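Local coordinates for protein ribonuclease S-3 (PDB 1IQQ) that cleaves RNA as a T2-family endonuclease of the pistil and is responsible for gametophytic self-incompatibility, the rejection of self pollen, in Japanese pear, at residues Gln8-Ala13 with Lys28-His33; Ala13-Asn18 with Pro69-Arg74; His62-Ile67 with Thr105-Tyr110. All coordinates share one frame; numbering follows the deposited sequence.

Contact 1: Gln8-Ala13 with Lys28-His33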
loop_
_atom_site.group_PDB
_atom_site.type_symbol
_atom_site.label_atom_id
_atom_site.label_comp_id
_atom_site.label_asym_id
_atom_site.label_seq_id
_atom_site.Cartn_x
_atom_site.Cartn_y
_atom_site.Cartn_z
ATOM N N GLN A 8 0.896 0.957 0.203
ATOM C CA GLN A 8 1.227 0.965 1.647
ATOM C C GLN A 8 0.651 2.247 2.232
ATOM O O GLN A 8 0.480 3.272 1.546
ATOM C CB GLN A 8 2.746 0.906 1.813
ATOM C CG GLN A 8 3.276 -0.505 1.394
ATOM C CD GLN A 8 4.775 -0.541 1.458
ATOM O OE1 GLN A 8 5.351 -0.129 2.444
ATOM N NE2 GLN A 8 5.407 -1.105 0.399
ATOM N N GLN A 9 0.327 2.183 3.516
ATOM C CA GLN A 9 -0.364 3.291 4.243
ATOM C C GLN A 9 0.384 3.652 5.481
ATOM O O GLN A 9 0.862 2.751 6.196
ATOM C CB GLN A 9 -1.813 2.860 4.587
ATOM C CG GLN A 9 -1.872 1.657 5.553
ATOM C CD GLN A 9 -3.267 1.142 5.784
ATOM O OE1 GLN A 9 -3.433 0.059 6.399
ATOM N NE2 GLN A 9 -4.270 1.860 5.336
ATOM N N TYR A 10 0.529 4.961 5.749
ATOM C CA TYR A 10 1.240 5.460 6.936
ATOM C C TYR A 10 0.229 5.468 8.080
ATOM O O TYR A 10 -0.716 6.245 8.059
ATOM C CB TYR A 10 1.729 6.871 6.579
ATOM C CG TYR A 10 2.437 7.544 7.724
ATOM C CD1 TYR A 10 3.405 6.901 8.452
ATOM C CD2 TYR A 10 2.167 8.862 8.046
ATOM C CE1 TYR A 10 4.122 7.529 9.486
ATOM C CE2 TYR A 10 2.844 9.512 9.049
ATOM C CZ TYR A 10 3.823 8.860 9.794
ATOM O OH TYR A 10 4.477 9.459 10.887
ATOM N N GLN A 11 0.433 4.541 9.025
ATOM C CA GLN A 11 -0.593 4.314 10.045
ATOM C C GLN A 11 -1.031 5.563 10.822
ATOM O O GLN A 11 -2.217 5.717 11.041
ATOM C CB GLN A 11 -0.082 3.238 11.023
ATOM C CG GLN A 11 0.225 1.900 10.364
ATOM C CD GLN A 11 0.642 0.882 11.405
ATOM O OE1 GLN A 11 0.610 1.152 12.633
ATOM N NE2 GLN A 11 1.014 -0.304 10.955
ATOM N N LEU A 12 -0.064 6.399 11.190
ATOM C CA LEU A 12 -0.387 7.617 11.964
ATOM C C LEU A 12 -1.397 8.451 11.226
ATOM O O LEU A 12 -2.376 8.958 11.814
ATOM C CB LEU A 12 0.883 8.439 12.215
ATOM C CG LEU A 12 0.730 9.587 13.218
ATOM C CD1 LEU A 12 0.792 9.018 14.695
ATOM C CD2 LEU A 12 1.870 10.553 13.077
ATOM N N ALA A 13 -1.242 8.584 9.914
ATOM C CA ALA A 13 -2.179 9.373 9.149
ATOM C C ALA A 13 -3.503 8.683 8.872
ATOM O O ALA A 13 -4.587 9.311 8.853
ATOM C CB ALA A 13 -1.502 9.800 7.807
ATOM N N LYS A 28 4.399 4.890 13.670
ATOM C CA LYS A 28 4.790 5.859 12.612
ATOM C C LYS A 28 5.514 5.068 11.505
ATOM O O LYS A 28 6.701 5.280 11.176
ATOM C CB LYS A 28 5.710 6.923 13.234
ATOM C CG LYS A 28 4.912 7.872 14.177
ATOM C CD LYS A 28 5.735 9.074 14.688
ATOM C CE LYS A 28 4.920 9.869 15.706
ATOM N NZ LYS A 28 5.755 10.917 16.394
ATOM N N LEU A 29 4.737 4.173 10.891
ATOM C CA LEU A 29 5.240 3.249 9.900
ATOM C C LEU A 29 4.258 3.075 8.741
ATOM O O LEU A 29 3.044 3.189 8.916
ATOM C CB LEU A 29 5.427 1.833 10.502
ATOM C CG LEU A 29 6.607 1.755 11.486
ATOM C CD1 LEU A 29 6.583 0.415 12.221
ATOM C CD2 LEU A 29 7.911 1.891 10.774
ATOM N N PHE A 30 4.844 2.773 7.576
ATOM C CA PHE A 30 4.035 2.363 6.401
ATOM C C PHE A 30 3.910 0.835 6.449
ATOM O O PHE A 30 4.938 0.172 6.494
ATOM C CB PHE A 30 4.778 2.755 5.093
ATOM C CG PHE A 30 4.491 4.179 4.609
ATOM C CD1 PHE A 30 5.264 5.279 4.995
ATOM C CD2 PHE A 30 3.452 4.386 3.723
ATOM C CE1 PHE A 30 5.003 6.563 4.485
ATOM C CE2 PHE A 30 3.172 5.639 3.207
ATOM C CZ PHE A 30 3.949 6.717 3.588
ATOM N N THR A 31 2.686 0.357 6.466
ATOM C CA THR A 31 2.435 -1.073 6.343
ATOM C C THR A 31 1.509 -1.278 5.156
ATOM O O THR A 31 1.010 -0.327 4.498
ATOM C CB THR A 31 1.852 -1.692 7.631
ATOM O OG1 THR A 31 0.747 -0.939 8.133
ATOM C CG2 THR A 31 2.993 -1.706 8.707
ATOM N N VAL A 32 1.231 -2.538 4.796
ATOM C CA VAL A 32 0.462 -2.775 3.624
ATOM C C VAL A 32 -1.026 -2.439 3.666
ATOM O O VAL A 32 -1.699 -2.656 4.699
ATOM C CB VAL A 32 0.635 -4.302 3.233
ATOM C CG1 VAL A 32 -0.310 -4.666 2.013
ATOM C CG2 VAL A 32 2.122 -4.628 2.917
ATOM N N HIS A 33 -1.524 -1.787 2.595
ATOM C CA HIS A 33 -2.965 -1.550 2.434
ATOM C C HIS A 33 -3.550 -2.456 1.364
ATOM O O HIS A 33 -4.719 -2.836 1.435
ATOM C CB HIS A 33 -3.239 -0.102 2.049
ATOM C CG HIS A 33 -4.673 0.214 1.760
ATOM N ND1 HIS A 33 -5.601 0.478 2.750
ATOM C CD2 HIS A 33 -5.339 0.307 0.587
ATOM C CE1 HIS A 33 -6.779 0.720 2.200
ATOM N NE2 HIS A 33 -6.649 0.624 0.887
HETATM O O HOH W 1 -6.282 -1.235 5.434
#

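Contact 2: Ala13-Asn18 with Pro69-Arg74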
loop_
_atom_site.group_PDB
_atom_site.type_symbol
_atom_site.label_atom_id
_atom_site.label_comp_id
_atom_site.label_asym_id
_atom_site.label_seq_id
_atom_site.Cartn_x
_atom_site.Cartn_y
_atom_site.Cartn_z
ATOM N N ALA A 13 -1.242 8.584 9.914
ATOM C CA ALA A 13 -2.179 9.373 9.149
ATOM C C ALA A 13 -3.503 8.683 8.872
ATOM O O ALA A 13 -4.587 9.311 8.853
ATOM C CB ALA A 13 -1.502 9.800 7.807
ATOM N N VAL A 14 -3.472 7.381 8.624
ATOM C CA VAL A 14 -4.704 6.625 8.410
ATOM C C VAL A 14 -5.616 6.803 9.631
ATOM O O VAL A 14 -6.822 6.977 9.472
ATOM C CB VAL A 14 -4.399 5.091 8.272
ATOM C CG1 VAL A 14 -5.676 4.262 8.155
ATOM C CG2 VAL A 14 -3.535 4.876 7.012
ATOM N N CYS A 15 -4.996 6.768 10.814
ATOM C CA CYS A 15 -5.806 6.859 12.085
ATOM C C CYS A 15 -6.261 8.246 12.386
ATOM O O CYS A 15 -6.954 8.467 13.399
ATOM C CB CYS A 15 -4.959 6.308 13.214
ATOM S SG CYS A 15 -4.815 4.508 12.996
ATOM N N ASN A 16 -5.884 9.187 11.521
ATOM C CA ASN A 16 -6.307 10.597 11.605
ATOM C C ASN A 16 -7.224 10.883 10.413
ATOM O O ASN A 16 -7.604 12.025 10.189
ATOM C CB ASN A 16 -5.020 11.466 11.533
ATOM C CG ASN A 16 -5.224 12.913 11.950
ATOM O OD1 ASN A 16 -5.916 13.205 12.909
ATOM N ND2 ASN A 16 -4.569 13.839 11.235
ATOM N N SER A 17 -7.582 9.856 9.628
ATOM C CA SER A 17 -8.367 10.063 8.418
ATOM C C SER A 17 -9.899 10.185 8.505
ATOM O O SER A 17 -10.507 10.854 7.651
ATOM C CB SER A 17 -8.049 8.956 7.397
ATOM O OG SER A 17 -8.709 7.737 7.765
ATOM N N ASN A 18 -10.557 9.570 9.483
ATOM C CA ASN A 18 -12.027 9.653 9.381
ATOM C C ASN A 18 -12.772 9.357 10.641
ATOM O O ASN A 18 -12.153 9.205 11.678
ATOM C CB ASN A 18 -12.605 8.775 8.210
ATOM C CG ASN A 18 -12.468 7.232 8.416
ATOM O OD1 ASN A 18 -12.682 6.446 7.446
ATOM N ND2 ASN A 18 -12.147 6.785 9.640
ATOM N N PRO A 69 -1.330 -5.209 9.182
ATOM C CA PRO A 69 -2.414 -5.163 10.197
ATOM C C PRO A 69 -3.653 -4.403 9.732
ATOM O O PRO A 69 -3.588 -3.537 8.877
ATOM C CB PRO A 69 -1.763 -4.376 11.349
ATOM C CG PRO A 69 -0.751 -3.444 10.583
ATOM C CD PRO A 69 -0.151 -4.416 9.598
ATOM N N ASN A 70 -4.815 -4.730 10.310
ATOM C CA ASN A 70 -6.034 -3.923 10.178
ATOM C C ASN A 70 -5.754 -2.900 11.294
ATOM O O ASN A 70 -5.827 -3.210 12.495
ATOM C CB ASN A 70 -7.274 -4.774 10.581
ATOM C CG ASN A 70 -8.522 -3.974 10.623
ATOM O OD1 ASN A 70 -8.485 -2.754 10.730
ATOM N ND2 ASN A 70 -9.659 -4.658 10.616
ATOM N N VAL A 71 -5.362 -1.693 10.898
ATOM C CA VAL A 71 -4.996 -0.664 11.841
ATOM C C VAL A 71 -6.137 -0.161 12.714
ATOM O O VAL A 71 -5.867 0.416 13.778
ATOM C CB VAL A 71 -4.352 0.550 11.095
ATOM C CG1 VAL A 71 -3.097 0.081 10.398
ATOM C CG2 VAL A 71 -5.311 1.144 10.115
ATOM N N PHE A 72 -7.368 -0.361 12.290
ATOM C CA PHE A 72 -8.522 0.116 13.072
ATOM C C PHE A 72 -8.839 -0.825 14.236
ATOM O O PHE A 72 -9.263 -0.345 15.325
ATOM C CB PHE A 72 -9.755 0.240 12.161
ATOM C CG PHE A 72 -9.560 1.270 11.081
ATOM C CD1 PHE A 72 -9.818 2.613 11.357
ATOM C CD2 PHE A 72 -9.065 0.921 9.852
ATOM C CE1 PHE A 72 -9.575 3.608 10.423
ATOM C CE2 PHE A 72 -8.801 1.923 8.873
ATOM C CZ PHE A 72 -9.060 3.263 9.177
ATOM N N ASP A 73 -8.617 -2.127 14.060
ATOM C CA ASP A 73 -8.954 -3.107 15.126
ATOM C C ASP A 73 -8.298 -4.428 14.747
ATOM O O ASP A 73 -8.815 -5.148 13.849
ATOM C CB ASP A 73 -10.468 -3.246 15.219
ATOM C CG ASP A 73 -10.927 -4.154 16.368
ATOM O OD1 ASP A 73 -10.089 -4.787 17.018
ATOM O OD2 ASP A 73 -12.150 -4.205 16.567
ATOM N N ARG A 74 -7.191 -4.712 15.413
ATOM C CA ARG A 74 -6.448 -5.935 15.132
ATOM C C ARG A 74 -7.249 -7.225 15.410
ATOM O O ARG A 74 -6.910 -8.298 14.893
ATOM C CB ARG A 74 -5.138 -5.955 15.901
ATOM C CG ARG A 74 -5.274 -6.143 17.416
ATOM C CD ARG A 74 -3.894 -6.272 18.047
ATOM N NE ARG A 74 -3.082 -7.160 17.220
ATOM C CZ ARG A 74 -1.747 -7.177 17.174
ATOM N NH1 ARG A 74 -1.011 -6.343 17.930
ATOM N NH2 ARG A 74 -1.144 -8.014 16.337
#

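Contact 3: His62-Ile67 with Thr105-Tyr110. With NAG (2-acetamido-2-deoxy-beta-D-glucopyranose), chain B.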
loop_
_atom_site.group_PDB
_atom_site.type_symbol
_atom_site.label_atom_id
_atom_site.label_comp_id
_atom_site.label_asym_id
_atom_site.label_seq_id
_atom_site.Cartn_x
_atom_site.Cartn_y
_atom_site.Cartn_z
ATOM N N HIS A 62 1.074 -14.376 11.779
ATOM C CA HIS A 62 1.900 -13.588 12.675
ATOM C C HIS A 62 2.699 -12.545 11.878
ATOM O O HIS A 62 2.921 -11.432 12.324
ATOM C CB HIS A 62 2.858 -14.575 13.331
ATOM C CG HIS A 62 3.846 -13.960 14.262
ATOM N ND1 HIS A 62 5.109 -13.545 14.051
ATOM C CD2 HIS A 62 3.566 -13.696 15.588
ATOM C CE1 HIS A 62 5.572 -13.015 15.234
ATOM N NE2 HIS A 62 4.625 -13.123 16.149
ATOM N N GLN A 63 3.147 -12.923 10.691
ATOM C CA GLN A 63 3.895 -11.954 9.854
ATOM C C GLN A 63 2.943 -10.901 9.361
ATOM O O GLN A 63 3.309 -9.731 9.355
ATOM C CB GLN A 63 4.525 -12.644 8.672
ATOM C CG GLN A 63 5.672 -13.651 9.060
ATOM C CD GLN A 63 6.006 -14.514 7.863
ATOM O OE1 GLN A 63 6.813 -14.182 6.994
ATOM N NE2 GLN A 63 5.343 -15.644 7.790
ATOM N N LEU A 64 1.738 -11.294 8.963
ATOM C CA LEU A 64 0.772 -10.304 8.490
ATOM C C LEU A 64 0.327 -9.363 9.627
ATOM O O LEU A 64 -0.026 -8.231 9.365
ATOM C CB LEU A 64 -0.471 -10.987 7.919
ATOM C CG LEU A 64 -0.153 -11.827 6.675
ATOM C CD1 LEU A 64 -1.428 -12.562 6.204
ATOM C CD2 LEU A 64 0.305 -10.958 5.483
ATOM N N GLU A 65 0.339 -9.819 10.905
ATOM C CA GLU A 65 0.001 -8.917 12.007
ATOM C C GLU A 65 0.951 -7.718 12.034
ATOM O O GLU A 65 0.564 -6.652 12.489
ATOM C CB GLU A 65 0.096 -9.684 13.367
ATOM C CG GLU A 65 -1.068 -10.574 13.634
ATOM C CD GLU A 65 -0.873 -11.440 14.878
ATOM O OE1 GLU A 65 -1.874 -12.076 15.261
ATOM O OE2 GLU A 65 0.260 -11.502 15.437
ATOM N N ILE A 66 2.183 -7.960 11.594
ATOM C CA ILE A 66 3.224 -6.936 11.557
ATOM C C ILE A 66 3.279 -6.162 10.251
ATOM O O ILE A 66 3.440 -4.934 10.296
ATOM C CB ILE A 66 4.625 -7.570 11.846
ATOM C CG1 ILE A 66 4.615 -8.141 13.264
ATOM C CG2 ILE A 66 5.808 -6.526 11.656
ATOM C CD1 ILE A 66 5.813 -9.095 13.506
ATOM N N ILE A 67 3.058 -6.843 9.125
ATOM C CA ILE A 67 3.281 -6.211 7.804
ATOM C C ILE A 67 1.975 -5.748 7.224
ATOM O O ILE A 67 1.970 -4.781 6.409
ATOM C CB ILE A 67 3.947 -7.261 6.844
ATOM C CG1 ILE A 67 5.400 -7.470 7.283
ATOM C CG2 ILE A 67 3.912 -6.786 5.360
ATOM C CD1 ILE A 67 5.987 -8.709 6.639
ATOM N N THR A 105 3.532 -13.620 -1.172
ATOM C CA THR A 105 4.054 -12.725 -2.214
ATOM C C THR A 105 4.163 -11.295 -1.668
ATOM O O THR A 105 5.160 -10.603 -1.903
ATOM C CB THR A 105 3.139 -12.727 -3.404
ATOM O OG1 THR A 105 3.217 -14.038 -4.029
ATOM C CG2 THR A 105 3.585 -11.627 -4.423
ATOM N N VAL A 106 3.143 -10.825 -0.928
ATOM C CA VAL A 106 3.238 -9.482 -0.297
ATOM C C VAL A 106 4.385 -9.369 0.675
ATOM O O VAL A 106 5.089 -8.366 0.707
ATOM C CB VAL A 106 1.909 -9.186 0.418
ATOM C CG1 VAL A 106 2.010 -7.962 1.313
ATOM C CG2 VAL A 106 0.831 -8.901 -0.673
ATOM N N ILE A 107 4.590 -10.405 1.491
ATOM C CA ILE A 107 5.704 -10.405 2.477
ATOM C C ILE A 107 7.040 -10.384 1.730
ATOM O O ILE A 107 7.960 -9.602 2.130
ATOM C CB ILE A 107 5.580 -11.687 3.365
ATOM C CG1 ILE A 107 4.362 -11.575 4.311
ATOM C CG2 ILE A 107 6.927 -11.933 4.152
ATOM C CD1 ILE A 107 3.855 -12.931 4.922
ATOM N N LYS A 108 7.100 -11.129 0.636
ATOM C CA LYS A 108 8.317 -11.163 -0.201
ATOM C C LYS A 108 8.608 -9.764 -0.766
ATOM O O LYS A 108 9.774 -9.308 -0.816
ATOM C CB LYS A 108 8.184 -12.157 -1.341
ATOM C CG LYS A 108 9.552 -12.539 -1.886
ATOM C CD LYS A 108 9.378 -13.734 -2.753
ATOM C CE LYS A 108 8.799 -13.300 -4.043
ATOM N NZ LYS A 108 9.959 -13.030 -4.912
ATOM N N MET A 109 7.555 -9.062 -1.200
ATOM C CA MET A 109 7.799 -7.708 -1.724
ATOM C C MET A 109 8.256 -6.769 -0.615
ATOM O O MET A 109 9.245 -6.013 -0.779
ATOM C CB MET A 109 6.486 -7.164 -2.338
ATOM C CG MET A 109 6.100 -7.920 -3.607
ATOM S SD MET A 109 4.395 -7.458 -4.049
ATOM C CE MET A 109 4.406 -8.242 -5.624
ATOM N N TYR A 110 7.541 -6.765 0.502
ATOM C CA TYR A 110 7.839 -5.837 1.567
ATOM C C TYR A 110 9.188 -6.062 2.251
ATOM O O TYR A 110 9.917 -5.109 2.559
ATOM C CB TYR A 110 6.693 -5.931 2.621
ATOM C CG TYR A 110 6.690 -4.861 3.662
ATOM C CD1 TYR A 110 5.984 -3.668 3.473
ATOM C CD2 TYR A 110 7.307 -5.038 4.862
ATOM C CE1 TYR A 110 5.897 -2.700 4.429
ATOM C CE2 TYR A 110 7.243 -4.065 5.882
ATOM C CZ TYR A 110 6.517 -2.893 5.641
ATOM O OH TYR A 110 6.413 -1.980 6.671
HETATM C C1 NAG B . 10.040 -0.885 7.759
HETATM C C2 NAG B . 10.392 -1.909 8.875
HETATM C C3 NAG B . 10.569 -1.118 10.183
HETATM C C4 NAG B . 11.648 -0.036 10.051
HETATM C C5 NAG B . 11.276 0.851 8.850
HETATM C C6 NAG B . 12.281 1.896 8.500
HETATM C C7 NAG B . 9.574 -4.202 9.054
HETATM C C8 NAG B . 8.444 -5.110 9.451
HETATM N N2 NAG B . 9.323 -2.871 9.057
HETATM O O3 NAG B . 10.947 -2.069 11.198
HETATM O O4 NAG B . 11.611 0.800 11.226
HETATM O O5 NAG B . 11.136 0.018 7.680
HETATM O O6 NAG B . 13.581 1.342 8.244
HETATM O O7 NAG B . 10.666 -4.682 8.721
#

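Contact 1: Gln8-Ala13 with Lys28-His33
Tyr10 lays its CB over the centre of the Phe30 ring, 3.8 Å from the centroid and 13° off the ring normal, a CH-pi contact that marks the tight side of this pairing. The two rings themselves are nearly parallel but slid apart, barely overlapping; the Phe30 side chain also touches Leu164 and Ile167 of strand 161-171 and Val117 and Leu121 of helix 117-123. Strands 3-10 and 30-38 meet here as antiparallel neighbours in the central sheet of the T2 ribonuclease fold. Gln9 and Thr31 form the hydrogen-bonded pair, with Gln9 N to Thr31 O at 2.8 Å and Thr31 N returning to Gln9 O. Where helix 11-14 starts, Gln11 N still reaches Leu29 O at 2.9 Å, and its extended side chain gives a nearly straight bond from NE2 to Thr31 OG1, with the hydroxyl in the amide plane. Looser packing lies toward His33, the catalytic proton donor. There Gln9 NE2 comes within 3.2 Å of His33 ND1, at an angle too poor for a hydrogen bond, and a water spans Gln9 OE1 and His33 ND1, weakly at the histidine. At the other end exposed Lys28 runs alongside Tyr10, its CB 3.7 Å from the phenol OH.

Contact 2: Ala13-Asn18 with Pro69-Arg74
Val14, the last residue of helix 11-14, points its CB toward loop 69-74 and makes the main touch there with one methyl. With CG1 anti to the backbone N (chi1 176°), that methyl lies 3.7 Å from Val71 CG2 and equally 3.7 Å from CZ of Phe72, the side chains crossing at about a right angle in both pairs. Cys15 follows more loosely, its SG 4.4 Å from Val71 CB, while the same sulfur is held by the disulfide to Cys22. Cys15 already lies within a type I turn that runs from Val14 to Ser17, and Val14 O accepts two bonds from Ser17, one from its N and one from its OG, the latter at 2.7 Å. This brings Asn18 round to the Phe72 ring, where ND2 stands 4.2 Å from CE1 with the amide plane inclined 35° to the ring; Asn18 is a glycosylation site, though it carries no sugar in this structure. On the facing loop Asn70 forms an Asx turn, its OD1 taking Phe72 N at 3.1 Å. Asn70 and Val71 are assigned by similarity to the RNA-binding site, and Val14 and Val71 both also touch Gln9, another such residue. Between the two segments the chemistry is purely van der Waals, so their spacing probably rests on the fit of the side chains, and the polar bonds are likely to stiffen each turn.

Contact 3: His62-Ile67 with Thr105-Tyr110
Ile67 and Ile107 bury the most surface here, and Tyr110 comes next. From the end of helix 58-67, Ile67 divides its branches between two partners on helix 99-112. Its CD1 lies 4.0 Å from Ile107 CG1, the two side chains crossing at about a right angle, while its CG2 sits over one face of the Tyr110 ring, displaced toward the rim, 4.0 Å from the centroid and 22° off the normal: a CH-pi contact. Ile107 in turn fits against the preceding turn of helix 58-67. Its CD1 is 3.8 Å from Gln63 CB and 4.1 Å from Leu64 CD2, and its CG2 is 3.6 Å from Gln63 OE1; the amide nitrogen of Gln63 bonds to Leu59 O in its own helix. The axes of the two short helical segments run at 50° and stay 10.9 Å apart at closest, a wide spacing filled by Ile67, Ile107 and the Tyr110 ring. Tyr110 has CG anti to the backbone N (chi1 -169°). Its side chain slides past Ile67 in the opposite direction, and the hydroxyl hydrogen-bonds to Phe30 O. At the ring edge, CE2 is 3.9 Å from C8, the acetamide methyl of an N-acetylglucosamine of the protein's own glycan, whose C8 also touches Ile66 CG2. An alanine at Tyr110 would probably leave the Ile67 methyl without its aromatic cover and Phe30 O without its hydroxyl partner. Van der Waals and CH-pi contact thus joins these segments without hydrogen bonds; polar ties run to strand 30-38, from the Tyr110 hydroxyl and from the Ile67 backbone to Val32.

From the N terminus, strand 3-10 pairs with strand 30-38 in contact 1, closing the loop between Ala13 and Lys28. Contact 2 starts at Ala13, where contact 1's first segment ends, and closes a longer excursion reaching Pro69-Arg74; the two cross along the chain, and they touch through Gln11 CG against Val71 CG1. Contact 3 opens after contact 1 has closed but inside the span of contact 2, so it crosses contact 2 as well, joining helices 58-67 and 99-112. Contacts 1 and 3 meet where Val32 N lies 2.9 Å from Ile67 O, a probable hydrogen bond. Together they tie the sheet to both helices and to the loop beyond helix 58-67.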